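Local coordinates for protein nicotinate-nucleotide pyrophosphorylase (PDB 3TQV) that probably catalyses the conversion of quinolinate and 5-phosphoribosyl diphosphate to nicotinate ribonucleotide, carbon dioxide and diphosphate, a step of NAD biosynthesis, at residues Asn16-Val19 and Thr20-Val23; Leu111-Ile114 and Gln115-Gly119; Gln152-Ala155 and Val156-Gly160; Gly229-Ile232 and Asp233-Val236. One frame throughout, in Å; residues are numbered along the deposited sequence.

Contact 1. Residues Asn16-Val19 and Thr20-Val23; sequences NDIV and TRLV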
ATOM      1  N   ASN B  16     -15.564  -1.047 -13.296  1.00 26.76           N
ATOM      2  CA  ASN B  16     -14.883  -2.079 -14.054  1.00 27.99           C
ATOM      3  C   ASN B  16     -13.629  -1.596 -14.757  1.00 23.05           C
ATOM      4  O   ASN B  16     -12.597  -2.258 -14.697  1.00 21.78           O
ATOM      5  CB  ASN B  16     -15.835  -2.712 -15.065  1.00 37.20           C
ATOM      6  CG  ASN B  16     -17.037  -3.360 -14.406  1.00 48.80           C
ATOM      7  OD1 ASN B  16     -16.981  -3.795 -13.252  1.00 59.47           O
ATOM      8  ND2 ASN B  16     -18.135  -3.429 -15.141  1.00 44.73           N
ATOM      9  N   ASP B  17     -13.714  -0.449 -15.426  1.00 32.48           N
ATOM     10  CA  ASP B  17     -12.567   0.071 -16.161  1.00 27.93           C
ATOM     11  C   ASP B  17     -11.349   0.288 -15.259  1.00 28.63           C
ATOM     12  O   ASP B  17     -10.216   0.108 -15.698  1.00 29.44           O
ATOM     13  CB  ASP B  17     -12.917   1.329 -16.982  1.00 32.62           C
ATOM     14  CG  ASP B  17     -13.526   2.455 -16.143  1.00 32.05           C
ATOM     15  OD1 ASP B  17     -13.624   2.313 -14.909  1.00 30.48           O
ATOM     16  OD2 ASP B  17     -13.905   3.500 -16.728  1.00 37.31           O
ATOM     17  N   ILE B  18     -11.590   0.656 -14.001  1.00 32.63           N
ATOM     18  CA  ILE B  18     -10.522   0.809 -13.017  1.00 26.83           C
ATOM     19  C   ILE B  18      -9.994  -0.551 -12.521  1.00 29.05           C
ATOM     20  O   ILE B  18      -8.804  -0.719 -12.279  1.00 28.17           O
ATOM     21  CB  ILE B  18     -10.993   1.640 -11.809  1.00 27.40           C
ATOM     22  CG1 ILE B  18     -11.325   3.067 -12.226  1.00 24.05           C
ATOM     23  CG2 ILE B  18      -9.932   1.662 -10.716  1.00 19.37           C
ATOM     24  CD1 ILE B  18     -10.104   3.914 -12.513  1.00 22.75           C
ATOM     25  N   VAL B  19     -10.875  -1.527 -12.356  1.00 24.95           N
ATOM     26  CA  VAL B  19     -10.428  -2.863 -11.990  1.00 28.43           C
ATOM     27  C   VAL B  19      -9.577  -3.432 -13.123  1.00 32.10           C
ATOM     28  O   VAL B  19      -8.500  -3.988 -12.896  1.00 28.95           O
ATOM     29  CB  VAL B  19     -11.614  -3.800 -11.684  1.00 29.23           C
ATOM     30  CG1 VAL B  19     -11.182  -5.249 -11.736  1.00 27.75           C
ATOM     31  CG2 VAL B  19     -12.220  -3.460 -10.324  1.00 28.51           C
ATOM     32  N   THR B  20     -10.062  -3.264 -14.347  1.00 28.90           N
ATOM     33  CA  THR B  20      -9.369  -3.770 -15.513  1.00 28.25           C
ATOM     34  C   THR B  20      -7.956  -3.201 -15.629  1.00 27.54           C
ATOM     35  O   THR B  20      -6.984  -3.950 -15.727  1.00 26.63           O
ATOM     36  CB  THR B  20     -10.169  -3.487 -16.810  1.00 34.11           C
ATOM     37  OG1 THR B  20     -11.393  -4.234 -16.792  1.00 32.68           O
ATOM     38  CG2 THR B  20      -9.357  -3.878 -18.054  1.00 25.36           C
ATOM     39  N   ARG B  21      -7.844  -1.877 -15.615  1.00 39.85           N
ATOM     40  CA  ARG B  21      -6.562  -1.219 -15.850  1.00 37.96           C
ATOM     41  C   ARG B  21      -5.529  -1.565 -14.784  1.00 37.29           C
ATOM     42  O   ARG B  21      -4.348  -1.739 -15.075  1.00 33.56           O
ATOM     43  CB  ARG B  21      -6.741   0.292 -15.907  1.00 34.34           C
ATOM     44  CG  ARG B  21      -5.474   1.028 -16.220  1.00 31.60           C
ATOM     45  CD  ARG B  21      -5.370   2.248 -15.349  1.00 33.82           C
ATOM     46  NE  ARG B  21      -6.486   3.159 -15.576  1.00 35.84           N
ATOM     47  CZ  ARG B  21      -6.880   4.084 -14.703  1.00 37.53           C
ATOM     48  NH1 ARG B  21      -6.261   4.205 -13.536  1.00 45.59           N
ATOM     49  NH2 ARG B  21      -7.906   4.873 -14.989  1.00 40.41           N
ATOM     50  N   LEU B  22      -5.988  -1.646 -13.544  1.00 23.71           N
ATOM     51  CA  LEU B  22      -5.135  -2.002 -12.430  1.00 17.35           C
ATOM     52  C   LEU B  22      -4.621  -3.447 -12.532  1.00 21.82           C
ATOM     53  O   LEU B  22      -3.495  -3.747 -12.150  1.00 22.65           O
ATOM     54  CB  LEU B  22      -5.898  -1.800 -11.124  1.00 16.92           C
ATOM     55  CG  LEU B  22      -5.635  -0.485 -10.395  1.00 19.87           C
ATOM     56  CD1 LEU B  22      -6.611  -0.300  -9.242  1.00 18.03           C
ATOM     57  CD2 LEU B  22      -4.192  -0.431  -9.906  1.00 16.83           C
ATOM     58  N   VAL B  23      -5.459  -4.341 -13.039  1.00 32.34           N
ATOM     59  CA  VAL B  23      -5.065  -5.729 -13.205  1.00 36.63           C
ATOM     60  C   VAL B  23      -4.060  -5.826 -14.338  1.00 35.21           C
ATOM     61  O   VAL B  23      -2.953  -6.308 -14.152  1.00 37.08           O
ATOM     62  CB  VAL B  23      -6.296  -6.639 -13.449  1.00 40.52           C
ATOM     63  CG1 VAL B  23      -5.874  -8.009 -13.975  1.00 37.19           C
ATOM     64  CG2 VAL B  23      -7.102  -6.774 -12.165  1.00 33.42           C
TER
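T20 N donates to N16 O over 2.7 Å with an N-H...O angle of 168°, and this opens a ladder of four backbone bonds in the first turns of the helix. R21 N reaches D17 O, L22 N reaches I18 O at 3.2 Å, and V23 N reaches V19 O, so every carbonyl from N16 to V19 has its i+4 amide. The T20 hydroxyl bends back toward the same N16 carbonyl: with OG1 anti to the carbonyl carbon (chi1 -66°), it sits 3.1 Å from N16 O. These i to i+4 bonds make up the start of helix 16-31, a helix lying on helix 61-71, where V19 and T20 touch E66 and T20 and V23 touch Q70. Among the apolar contacts, I18 and L22 run alongside each other, I18 CG2 4.1 Å from L22 CD1, and L22 goes on to F148. V19 CG1 and V23 CG2 meet more loosely at 4.4 Å. The R21 guanidinium also meets the apolar side, its chain bending so that NH2 comes 3.4 Å from I18 CD1; its NE also makes a long, weak ion pair with E25 of the second subunit.

Contact 2. Residues Leu111-Ile114 and Gln115-Gly119; sequences LNFI and QMLSG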
ATOM      1  N   LEU B 111      -3.419 -13.071  -5.330  1.00 39.06           N
ATOM      2  CA  LEU B 111      -3.391 -12.917  -3.895  1.00 37.93           C
ATOM      3  C   LEU B 111      -2.734 -11.619  -3.421  1.00 39.60           C
ATOM      4  O   LEU B 111      -2.958 -11.184  -2.293  1.00 41.89           O
ATOM      5  CB  LEU B 111      -2.934 -14.193  -3.168  1.00 34.78           C
ATOM      6  CG  LEU B 111      -1.571 -14.852  -3.173  1.00 37.53           C
ATOM      7  CD1 LEU B 111      -0.932 -14.658  -1.815  1.00 37.76           C
ATOM      8  CD2 LEU B 111      -1.777 -16.326  -3.434  1.00 41.06           C
ATOM      9  N   ASN B 112      -1.988 -10.961  -4.301  1.00 28.62           N
ATOM     10  CA  ASN B 112      -1.525  -9.606  -3.997  1.00 21.20           C
ATOM     11  C   ASN B 112      -2.659  -8.588  -3.921  1.00 26.97           C
ATOM     12  O   ASN B 112      -2.560  -7.586  -3.216  1.00 30.82           O
ATOM     13  CB  ASN B 112      -0.471  -9.133  -4.994  1.00 21.71           C
ATOM     14  CG  ASN B 112       0.910  -9.624  -4.645  1.00 22.77           C
ATOM     15  OD1 ASN B 112       1.836  -9.528  -5.446  1.00 22.71           O
ATOM     16  ND2 ASN B 112       1.055 -10.173  -3.448  1.00 23.21           N
ATOM     17  N   PHE B 113      -3.737  -8.831  -4.655  1.00 23.29           N
ATOM     18  CA  PHE B 113      -4.900  -7.960  -4.537  1.00 24.33           C
ATOM     19  C   PHE B 113      -5.760  -8.281  -3.312  1.00 25.14           C
ATOM     20  O   PHE B 113      -6.230  -7.375  -2.615  1.00 25.27           O
ATOM     21  CB  PHE B 113      -5.750  -7.986  -5.802  1.00 20.90           C
ATOM     22  CG  PHE B 113      -5.268  -7.056  -6.875  1.00 20.88           C
ATOM     23  CD1 PHE B 113      -4.553  -7.536  -7.953  1.00 17.00           C
ATOM     24  CD2 PHE B 113      -5.550  -5.705  -6.813  1.00 21.33           C
ATOM     25  CE1 PHE B 113      -4.139  -6.699  -8.946  1.00 20.42           C
ATOM     26  CE2 PHE B 113      -5.135  -4.856  -7.815  1.00 15.16           C
ATOM     27  CZ  PHE B 113      -4.426  -5.348  -8.880  1.00 19.65           C
ATOM     28  N   ILE B 114      -5.963  -9.563  -3.042  1.00 16.53           N
ATOM     29  CA  ILE B 114      -6.757  -9.936  -1.881  1.00 16.79           C
ATOM     30  C   ILE B 114      -6.011  -9.541  -0.610  1.00 12.78           C
ATOM     31  O   ILE B 114      -6.594  -8.936   0.280  1.00 11.58           O
ATOM     32  CB  ILE B 114      -7.106 -11.445  -1.863  1.00 11.68           C
ATOM     33  CG1 ILE B 114      -7.458 -11.932  -3.262  1.00 12.84           C
ATOM     34  CG2 ILE B 114      -8.270 -11.710  -0.947  1.00 10.12           C
ATOM     35  CD1 ILE B 114      -8.435 -11.056  -3.968  1.00 21.12           C
ATOM     36  N   GLN B 115      -4.723  -9.874  -0.534  1.00 26.11           N
ATOM     37  CA  GLN B 115      -3.891  -9.530   0.625  1.00 24.06           C
ATOM     38  C   GLN B 115      -4.116  -8.107   1.048  1.00 24.37           C
ATOM     39  O   GLN B 115      -4.282  -7.795   2.225  1.00 24.84           O
ATOM     40  CB  GLN B 115      -2.424  -9.566   0.241  1.00 26.28           C
ATOM     41  CG  GLN B 115      -1.767 -10.884   0.300  1.00 29.14           C
ATOM     42  CD  GLN B 115      -0.381 -10.795  -0.261  1.00 29.54           C
ATOM     43  OE1 GLN B 115       0.083  -9.714  -0.647  1.00 25.54           O
ATOM     44  NE2 GLN B 115       0.295 -11.928  -0.321  1.00 31.53           N
HETATM   45  N   MSE B 116      -4.058  -7.245   0.048  1.00 24.81           N
HETATM   46  CA  MSE B 116      -4.016  -5.826   0.257  1.00 23.89           C
HETATM   47  C   MSE B 116      -5.381  -5.312   0.673  1.00 26.94           C
HETATM   48  O   MSE B 116      -5.543  -4.751   1.761  1.00 26.74           O
HETATM   49  CB  MSE B 116      -3.571  -5.153  -1.028  1.00 24.80           C
HETATM   50  CG  MSE B 116      -3.301  -3.687  -0.867  1.00 23.39           C
HETATM   51 SE   MSE B 116      -3.414  -2.806  -2.574  1.00 23.00          SE
HETATM   52  CE  MSE B 116      -3.543  -0.974  -1.925  1.00 22.07           C
ATOM     53  N   LEU B 117      -6.360  -5.522  -0.199  1.00 23.99           N
ATOM     54  CA  LEU B 117      -7.699  -4.994   0.006  1.00 26.39           C
ATOM     55  C   LEU B 117      -8.373  -5.614   1.212  1.00 22.97           C
ATOM     56  O   LEU B 117      -9.076  -4.930   1.953  1.00 22.84           O
ATOM     57  CB  LEU B 117      -8.546  -5.186  -1.253  1.00 28.54           C
ATOM     58  CG  LEU B 117      -7.929  -4.459  -2.456  1.00 26.12           C
ATOM     59  CD1 LEU B 117      -8.626  -4.817  -3.762  1.00 25.94           C
ATOM     60  CD2 LEU B 117      -7.915  -2.949  -2.228  1.00 21.05           C
ATOM     61  N   SER B 118      -8.156  -6.906   1.418  1.00 15.39           N
ATOM     62  CA  SER B 118      -8.717  -7.561   2.588  1.00 12.70           C
ATOM     63  C   SER B 118      -7.995  -7.001   3.791  1.00 11.07           C
ATOM     64  O   SER B 118      -8.558  -6.897   4.881  1.00 13.76           O
ATOM     65  CB  SER B 118      -8.524  -9.072   2.518  1.00 11.94           C
ATOM     66  OG  SER B 118      -9.136  -9.612   1.369  1.00 10.80           O
ATOM     67  N   GLY B 119      -6.736  -6.639   3.591  1.00 13.16           N
ATOM     68  CA  GLY B 119      -5.976  -6.003   4.642  1.00 11.08           C
ATOM     69  C   GLY B 119      -6.693  -4.736   5.065  1.00 10.17           C
ATOM     70  O   GLY B 119      -7.093  -4.580   6.227  1.00 10.36           O
TER
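Q115 lies back along the helix toward L111 and N112, one turn earlier. Q115 CB lies by L111 O, the carbonyl that takes the Q115 backbone N-H, although the place of that oxygen is less sure. CG stands anti to the carbonyl carbon (chi1 -85°), and beyond it the chain is extended, which carries the amide past the L111 backbone. There the two ends of the amide part: NE2 comes to 3.3 Å from L111 CD1, the leucine crossing it at a slant, while OE1 faces the N112 side chain, which runs alongside with its amide plane turned 54° from that of Q115. L111 itself rests on L281 and L283 of strand 281-285.

One turn on, L117 CD1 approaches the edge of the F113 ring near its plane, 4.4 Å from CD2, and the same ring stacks with F63. S118 packs OG 3.2 Å from I114 CG2, and its hydroxyl is hydrogen-bonded to the backbone N of C59. Backbone bonds L117 N to F113 O (3.0 Å) and S118 N to I114 O (2.8 Å) continue the long helix 100-130.

R142, K143, I145 and P146 of the second subunit pack on N112-M116, with R142 and K143 against N112 and Q115. The buried chemistry is therefore split: hydrocarbon on the F113, I114 and L117 side, and neutral amides where the other subunit brings basic residues predicted to bind substrate.

Contact 3. Residues Gln152-Ala155 and Val156-Gly160; sequences QKYA and VRCGG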
ATOM      1  N   GLN B 152      -9.570   1.389  -2.332  1.00 17.26           N
ATOM      2  CA  GLN B 152      -9.541   1.499  -0.869  1.00 13.71           C
ATOM      3  C   GLN B 152     -10.841   2.057  -0.226  1.00 18.74           C
ATOM      4  O   GLN B 152     -11.200   1.691   0.886  1.00 23.30           O
ATOM      5  CB  GLN B 152      -8.304   2.280  -0.407  1.00 11.16           C
ATOM      6  CG  GLN B 152      -6.995   1.539  -0.679  1.00 15.29           C
ATOM      7  CD  GLN B 152      -5.880   1.900   0.306  1.00 12.72           C
ATOM      8  OE1 GLN B 152      -5.589   1.147   1.253  1.00 17.89           O
ATOM      9  NE2 GLN B 152      -5.254   3.053   0.089  1.00 12.48           N
ATOM     10  N   LYS B 153     -11.531   2.952  -0.918  1.00 14.58           N
ATOM     11  CA  LYS B 153     -12.830   3.423  -0.456  1.00 17.51           C
ATOM     12  C   LYS B 153     -13.774   2.218  -0.381  1.00 22.77           C
ATOM     13  O   LYS B 153     -14.545   2.054   0.567  1.00 19.12           O
ATOM     14  CB  LYS B 153     -13.381   4.467  -1.428  1.00 21.98           C
ATOM     15  CG  LYS B 153     -12.570   5.761  -1.518  1.00 17.89           C
ATOM     16  CD  LYS B 153     -12.793   6.625  -0.294  1.00 16.77           C
ATOM     17  CE  LYS B 153     -12.095   7.962  -0.383  1.00 18.24           C
ATOM     18  NZ  LYS B 153     -12.206   8.726   0.904  1.00 17.99           N
ATOM     19  N   TYR B 154     -13.687   1.365  -1.391  1.00 16.74           N
ATOM     20  CA  TYR B 154     -14.464   0.139  -1.422  1.00 20.73           C
ATOM     21  C   TYR B 154     -14.083  -0.791  -0.252  1.00 21.87           C
ATOM     22  O   TYR B 154     -14.952  -1.289   0.469  1.00 19.97           O
ATOM     23  CB  TYR B 154     -14.307  -0.559  -2.786  1.00 16.76           C
ATOM     24  CG  TYR B 154     -15.054  -1.853  -2.895  1.00 22.15           C
ATOM     25  CD1 TYR B 154     -16.440  -1.874  -2.915  1.00 25.98           C
ATOM     26  CD2 TYR B 154     -14.376  -3.069  -2.962  1.00 27.77           C
ATOM     27  CE1 TYR B 154     -17.130  -3.060  -2.996  1.00 22.77           C
ATOM     28  CE2 TYR B 154     -15.061  -4.269  -3.051  1.00 26.86           C
ATOM     29  CZ  TYR B 154     -16.442  -4.257  -3.064  1.00 23.05           C
ATOM     30  OH  TYR B 154     -17.142  -5.448  -3.150  1.00 21.57           O
ATOM     31  N   ALA B 155     -12.790  -1.021  -0.051  1.00 28.12           N
ATOM     32  CA  ALA B 155     -12.357  -1.872   1.050  1.00 27.55           C
ATOM     33  C   ALA B 155     -12.897  -1.341   2.362  1.00 25.17           C
ATOM     34  O   ALA B 155     -13.373  -2.093   3.202  1.00 28.11           O
ATOM     35  CB  ALA B 155     -10.839  -1.953   1.104  1.00 20.67           C
ATOM     36  N   VAL B 156     -12.821  -0.036   2.542  1.00 13.67           N
ATOM     37  CA  VAL B 156     -13.230   0.544   3.805  1.00 14.91           C
ATOM     38  C   VAL B 156     -14.724   0.307   4.023  1.00 16.76           C
ATOM     39  O   VAL B 156     -15.146  -0.086   5.110  1.00 17.03           O
ATOM     40  CB  VAL B 156     -12.863   2.041   3.896  1.00 15.89           C
ATOM     41  CG1 VAL B 156     -13.549   2.677   5.073  1.00 15.82           C
ATOM     42  CG2 VAL B 156     -11.343   2.212   4.008  1.00  9.55           C
ATOM     43  N   ARG B 157     -15.523   0.531   2.985  1.00 22.88           N
ATOM     44  CA  ARG B 157     -16.933   0.184   3.046  1.00 22.56           C
ATOM     45  C   ARG B 157     -17.088  -1.300   3.363  1.00 27.66           C
ATOM     46  O   ARG B 157     -17.857  -1.663   4.251  1.00 23.09           O
ATOM     47  CB  ARG B 157     -17.642   0.549   1.745  1.00 24.41           C
ATOM     48  CG  ARG B 157     -17.947   2.040   1.602  1.00 23.51           C
ATOM     49  CD  ARG B 157     -19.060   2.473   2.542  1.00 20.66           C
ATOM     50  NE  ARG B 157     -20.191   1.573   2.399  1.00 29.53           N
ATOM     51  CZ  ARG B 157     -20.760   0.916   3.404  1.00 29.29           C
ATOM     52  NH1 ARG B 157     -20.321   1.080   4.648  1.00 23.54           N
ATOM     53  NH2 ARG B 157     -21.780   0.103   3.157  1.00 26.21           N
ATOM     54  N   CYS B 158     -16.337  -2.152   2.663  1.00 23.94           N
ATOM     55  CA  CYS B 158     -16.399  -3.595   2.894  1.00 20.31           C
ATOM     56  C   CYS B 158     -16.217  -3.976   4.365  1.00 19.33           C
ATOM     57  O   CYS B 158     -16.738  -5.001   4.824  1.00 16.51           O
ATOM     58  CB  CYS B 158     -15.381  -4.338   2.028  1.00 16.26           C
ATOM     59  SG  CYS B 158     -15.910  -4.544   0.323  1.00 19.65           S
ATOM     60  N   GLY B 159     -15.486  -3.144   5.100  1.00 28.45           N
ATOM     61  CA  GLY B 159     -15.144  -3.443   6.477  1.00 24.48           C
ATOM     62  C   GLY B 159     -16.010  -2.783   7.533  1.00 22.58           C
ATOM     63  O   GLY B 159     -15.839  -3.043   8.717  1.00 23.04           O
ATOM     64  N   GLY B 160     -16.934  -1.919   7.127  1.00 15.65           N
ATOM     65  CA  GLY B 160     -17.826  -1.304   8.092  1.00 14.46           C
ATOM     66  C   GLY B 160     -17.752   0.209   8.081  1.00 17.21           C
ATOM     67  O   GLY B 160     -18.617   0.901   8.638  1.00 15.63           O
TER
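C158 SG sits over one face of the Y154 ring, 3.6 Å from the centroid and 21° off the ring normal, a Cys sulfur-aromatic contact between residues one helical turn apart. The sulfur is displaced toward the hydroxyl-bearing rim, so the closest ring atom is Y154 CZ, at 3.4 Å. Two torsions bring the groups together: the Y154 ring carbon CG is anti to its own N (chi1 179°), while C158 SG is anti to its carbonyl carbon and swings back over the ring.

Behind this pair stands the backbone. C158 N bonds to Y154 O at 2.7 Å, the i to i+4 bond that sets the two residues one turn apart; V156 N to Q152 O and R157 N to K153 O at 3.0 Å brace the turn before it. The helix closes in a Schellman motif at G160, whose positive phi of 122° suits glycine and whose N bonds to R157 O.

Outside the pair, the Y154 hydroxyl is hydrogen-bonded to D83 OD2, tethering the far end of the ring. K153 NZ is gripped by a salt bridge to D140 OD1 and by the carbonyls of T141 and R165, residues predicted to bind substrate; the lysine thus probably helps to position that part of the site. R157 NH1 bonds to G161 O, just past the helix end.

Helix 149-159 packs on two others: A155 and V156 touch T120 of helix 100-130, and V156 also packs on I272 and T273 of helix 271-274.

Contact 4. Residues Gly229-Ile232 and Asp233-Val236; sequences GEDI and DIAV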
ATOM      1  N   GLY B 229     -10.031  15.865  24.676  1.00 26.81           N
ATOM      2  CA  GLY B 229     -11.272  15.237  25.071  1.00 25.89           C
ATOM      3  C   GLY B 229     -12.278  16.300  25.464  1.00 24.45           C
ATOM      4  O   GLY B 229     -13.285  16.503  24.788  1.00 23.77           O
ATOM      5  N   GLU B 230     -11.986  17.003  26.549  1.00 30.65           N
ATOM      6  CA  GLU B 230     -12.852  18.064  27.028  1.00 28.02           C
ATOM      7  C   GLU B 230     -13.411  18.971  25.913  1.00 24.83           C
ATOM      8  O   GLU B 230     -14.603  19.272  25.888  1.00 20.87           O
ATOM      9  CB  GLU B 230     -12.112  18.897  28.066  1.00 29.18           C
ATOM     10  CG  GLU B 230     -12.891  20.125  28.520  1.00 41.45           C
ATOM     11  CD  GLU B 230     -12.052  21.389  28.522  1.00 39.79           C
ATOM     12  OE1 GLU B 230     -11.228  21.549  27.596  1.00 40.23           O
ATOM     13  OE2 GLU B 230     -12.210  22.215  29.451  1.00 31.81           O
ATOM     14  N   ASP B 231     -12.561  19.414  24.996  1.00 34.44           N
ATOM     15  CA  ASP B 231     -13.039  20.293  23.937  1.00 31.86           C
ATOM     16  C   ASP B 231     -13.988  19.564  23.000  1.00 31.99           C
ATOM     17  O   ASP B 231     -14.954  20.144  22.505  1.00 26.68           O
ATOM     18  CB  ASP B 231     -11.887  20.905  23.151  1.00 29.89           C
ATOM     19  CG  ASP B 231     -11.270  22.071  23.866  1.00 42.99           C
ATOM     20  OD1 ASP B 231     -11.930  22.605  24.776  1.00 34.99           O
ATOM     21  OD2 ASP B 231     -10.136  22.458  23.520  1.00 44.58           O
ATOM     22  N   ILE B 232     -13.710  18.290  22.749  1.00 25.40           N
ATOM     23  CA  ILE B 232     -14.634  17.496  21.963  1.00 26.40           C
ATOM     24  C   ILE B 232     -15.984  17.519  22.685  1.00 21.03           C
ATOM     25  O   ILE B 232     -17.034  17.690  22.056  1.00 19.41           O
ATOM     26  CB  ILE B 232     -14.149  16.046  21.763  1.00 22.18           C
ATOM     27  CG1 ILE B 232     -12.819  16.024  21.009  1.00 26.56           C
ATOM     28  CG2 ILE B 232     -15.173  15.262  20.973  1.00 21.05           C
ATOM     29  CD1 ILE B 232     -12.160  14.670  20.949  1.00 27.98           C
ATOM     30  N   ASP B 233     -15.957  17.365  24.007  1.00 23.03           N
ATOM     31  CA  ASP B 233     -17.193  17.403  24.773  1.00 20.11           C
ATOM     32  C   ASP B 233     -17.923  18.713  24.555  1.00 19.63           C
ATOM     33  O   ASP B 233     -19.099  18.713  24.201  1.00 22.14           O
ATOM     34  CB  ASP B 233     -16.930  17.170  26.259  1.00 23.39           C
ATOM     35  CG  ASP B 233     -16.579  15.729  26.558  1.00 28.62           C
ATOM     36  OD1 ASP B 233     -17.191  14.831  25.915  1.00 21.40           O
ATOM     37  OD2 ASP B 233     -15.689  15.508  27.418  1.00 35.13           O
ATOM     38  N   ILE B 234     -17.224  19.828  24.752  1.00 20.56           N
ATOM     39  CA  ILE B 234     -17.802  21.139  24.491  1.00 22.66           C
ATOM     40  C   ILE B 234     -18.453  21.195  23.117  1.00 25.92           C
ATOM     41  O   ILE B 234     -19.587  21.652  22.977  1.00 25.76           O
ATOM     42  CB  ILE B 234     -16.732  22.228  24.464  1.00 28.23           C
ATOM     43  CG1 ILE B 234     -15.839  22.160  25.709  1.00 35.75           C
ATOM     44  CG2 ILE B 234     -17.392  23.587  24.282  1.00 19.73           C
ATOM     45  CD1 ILE B 234     -16.512  22.568  27.003  1.00 29.50           C
ATOM     46  N   ALA B 235     -17.698  20.749  22.110  1.00 24.82           N
ATOM     47  CA  ALA B 235     -18.094  20.826  20.705  1.00 22.23           C
ATOM     48  C   ALA B 235     -19.410  20.122  20.469  1.00 26.99           C
ATOM     49  O   ALA B 235     -20.339  20.694  19.889  1.00 27.44           O
ATOM     50  CB  ALA B 235     -16.999  20.231  19.798  1.00 21.43           C
ATOM     51  N   VAL B 236     -19.481  18.876  20.920  1.00 16.05           N
ATOM     52  CA  VAL B 236     -20.699  18.092  20.819  1.00 19.09           C
ATOM     53  C   VAL B 236     -21.916  18.846  21.349  1.00 17.86           C
ATOM     54  O   VAL B 236     -22.945  18.881  20.680  1.00 27.57           O
ATOM     55  CB  VAL B 236     -20.574  16.751  21.566  1.00 18.37           C
ATOM     56  CG1 VAL B 236     -21.939  16.059  21.640  1.00 12.46           C
ATOM     57  CG2 VAL B 236     -19.508  15.860  20.902  1.00 11.88           C
TER
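D233 N bonds to G229 O at 2.9 Å, a backbone bond in the first turn of helix 229-239, the crossover helix of a beta-alpha-beta unit between the parallel strands 221-225 and 244-248 of the C-terminal, TIM-barrel-like domain. Each of the four carbonyls from G229 to I232 accepts the amide four residues on. I234 N reaches E230 O in the carbonyl plane, with an N-H...O angle of 167°; A235 N reaches D231 O at 2.8 Å; and V236 N meets I232 O in a nearly straight line, 176°. At the front of the helix the D231 amide, which has no carbonyl within the helix to use, is taken up by S228 OG.

The side chains add mostly contact without polar exchange. D231 and I234 lie side by side and point the same way, OD1 4.0 Å from I234 CG1, and both touch L208 on helix 208-216, where A235 also meets L211. On the buried flank I232 packs on F227, T262 and V264, and V236 on V264. D233 is exposed; its CB is 3.2 Å from E230 O. With I232 CG2 anti to the backbone N and V236 CG2 beside its own, the two methyls face each other along the buried side, I232 CG2 standing 4.4 Å from V236 CG2.

In the fold
The four contacts follow in series, each within one helix. Centres of contacts 1 and 2 lie about 15 Å apart, those of 2 and 3 about 12 Å. L22 O of contact 1 packs on F113 CZ, and L117 O of contact 2 on A155 CB. Helix 100-130 thus links helix 16-31 to helix 149-159 of the C-terminal domain. Contact 4, about 28 Å from contact 3 between centres, is on helix 229-239, which joins strands 221-225 and 244-248 of the six-stranded parallel sheet. Among predicted substrate residues, R142 lies about 5 Å from K153 and G249 about 8 Å from I232 (side chain to side chain), while R142 and K143 of the second subunit pack on contact 2.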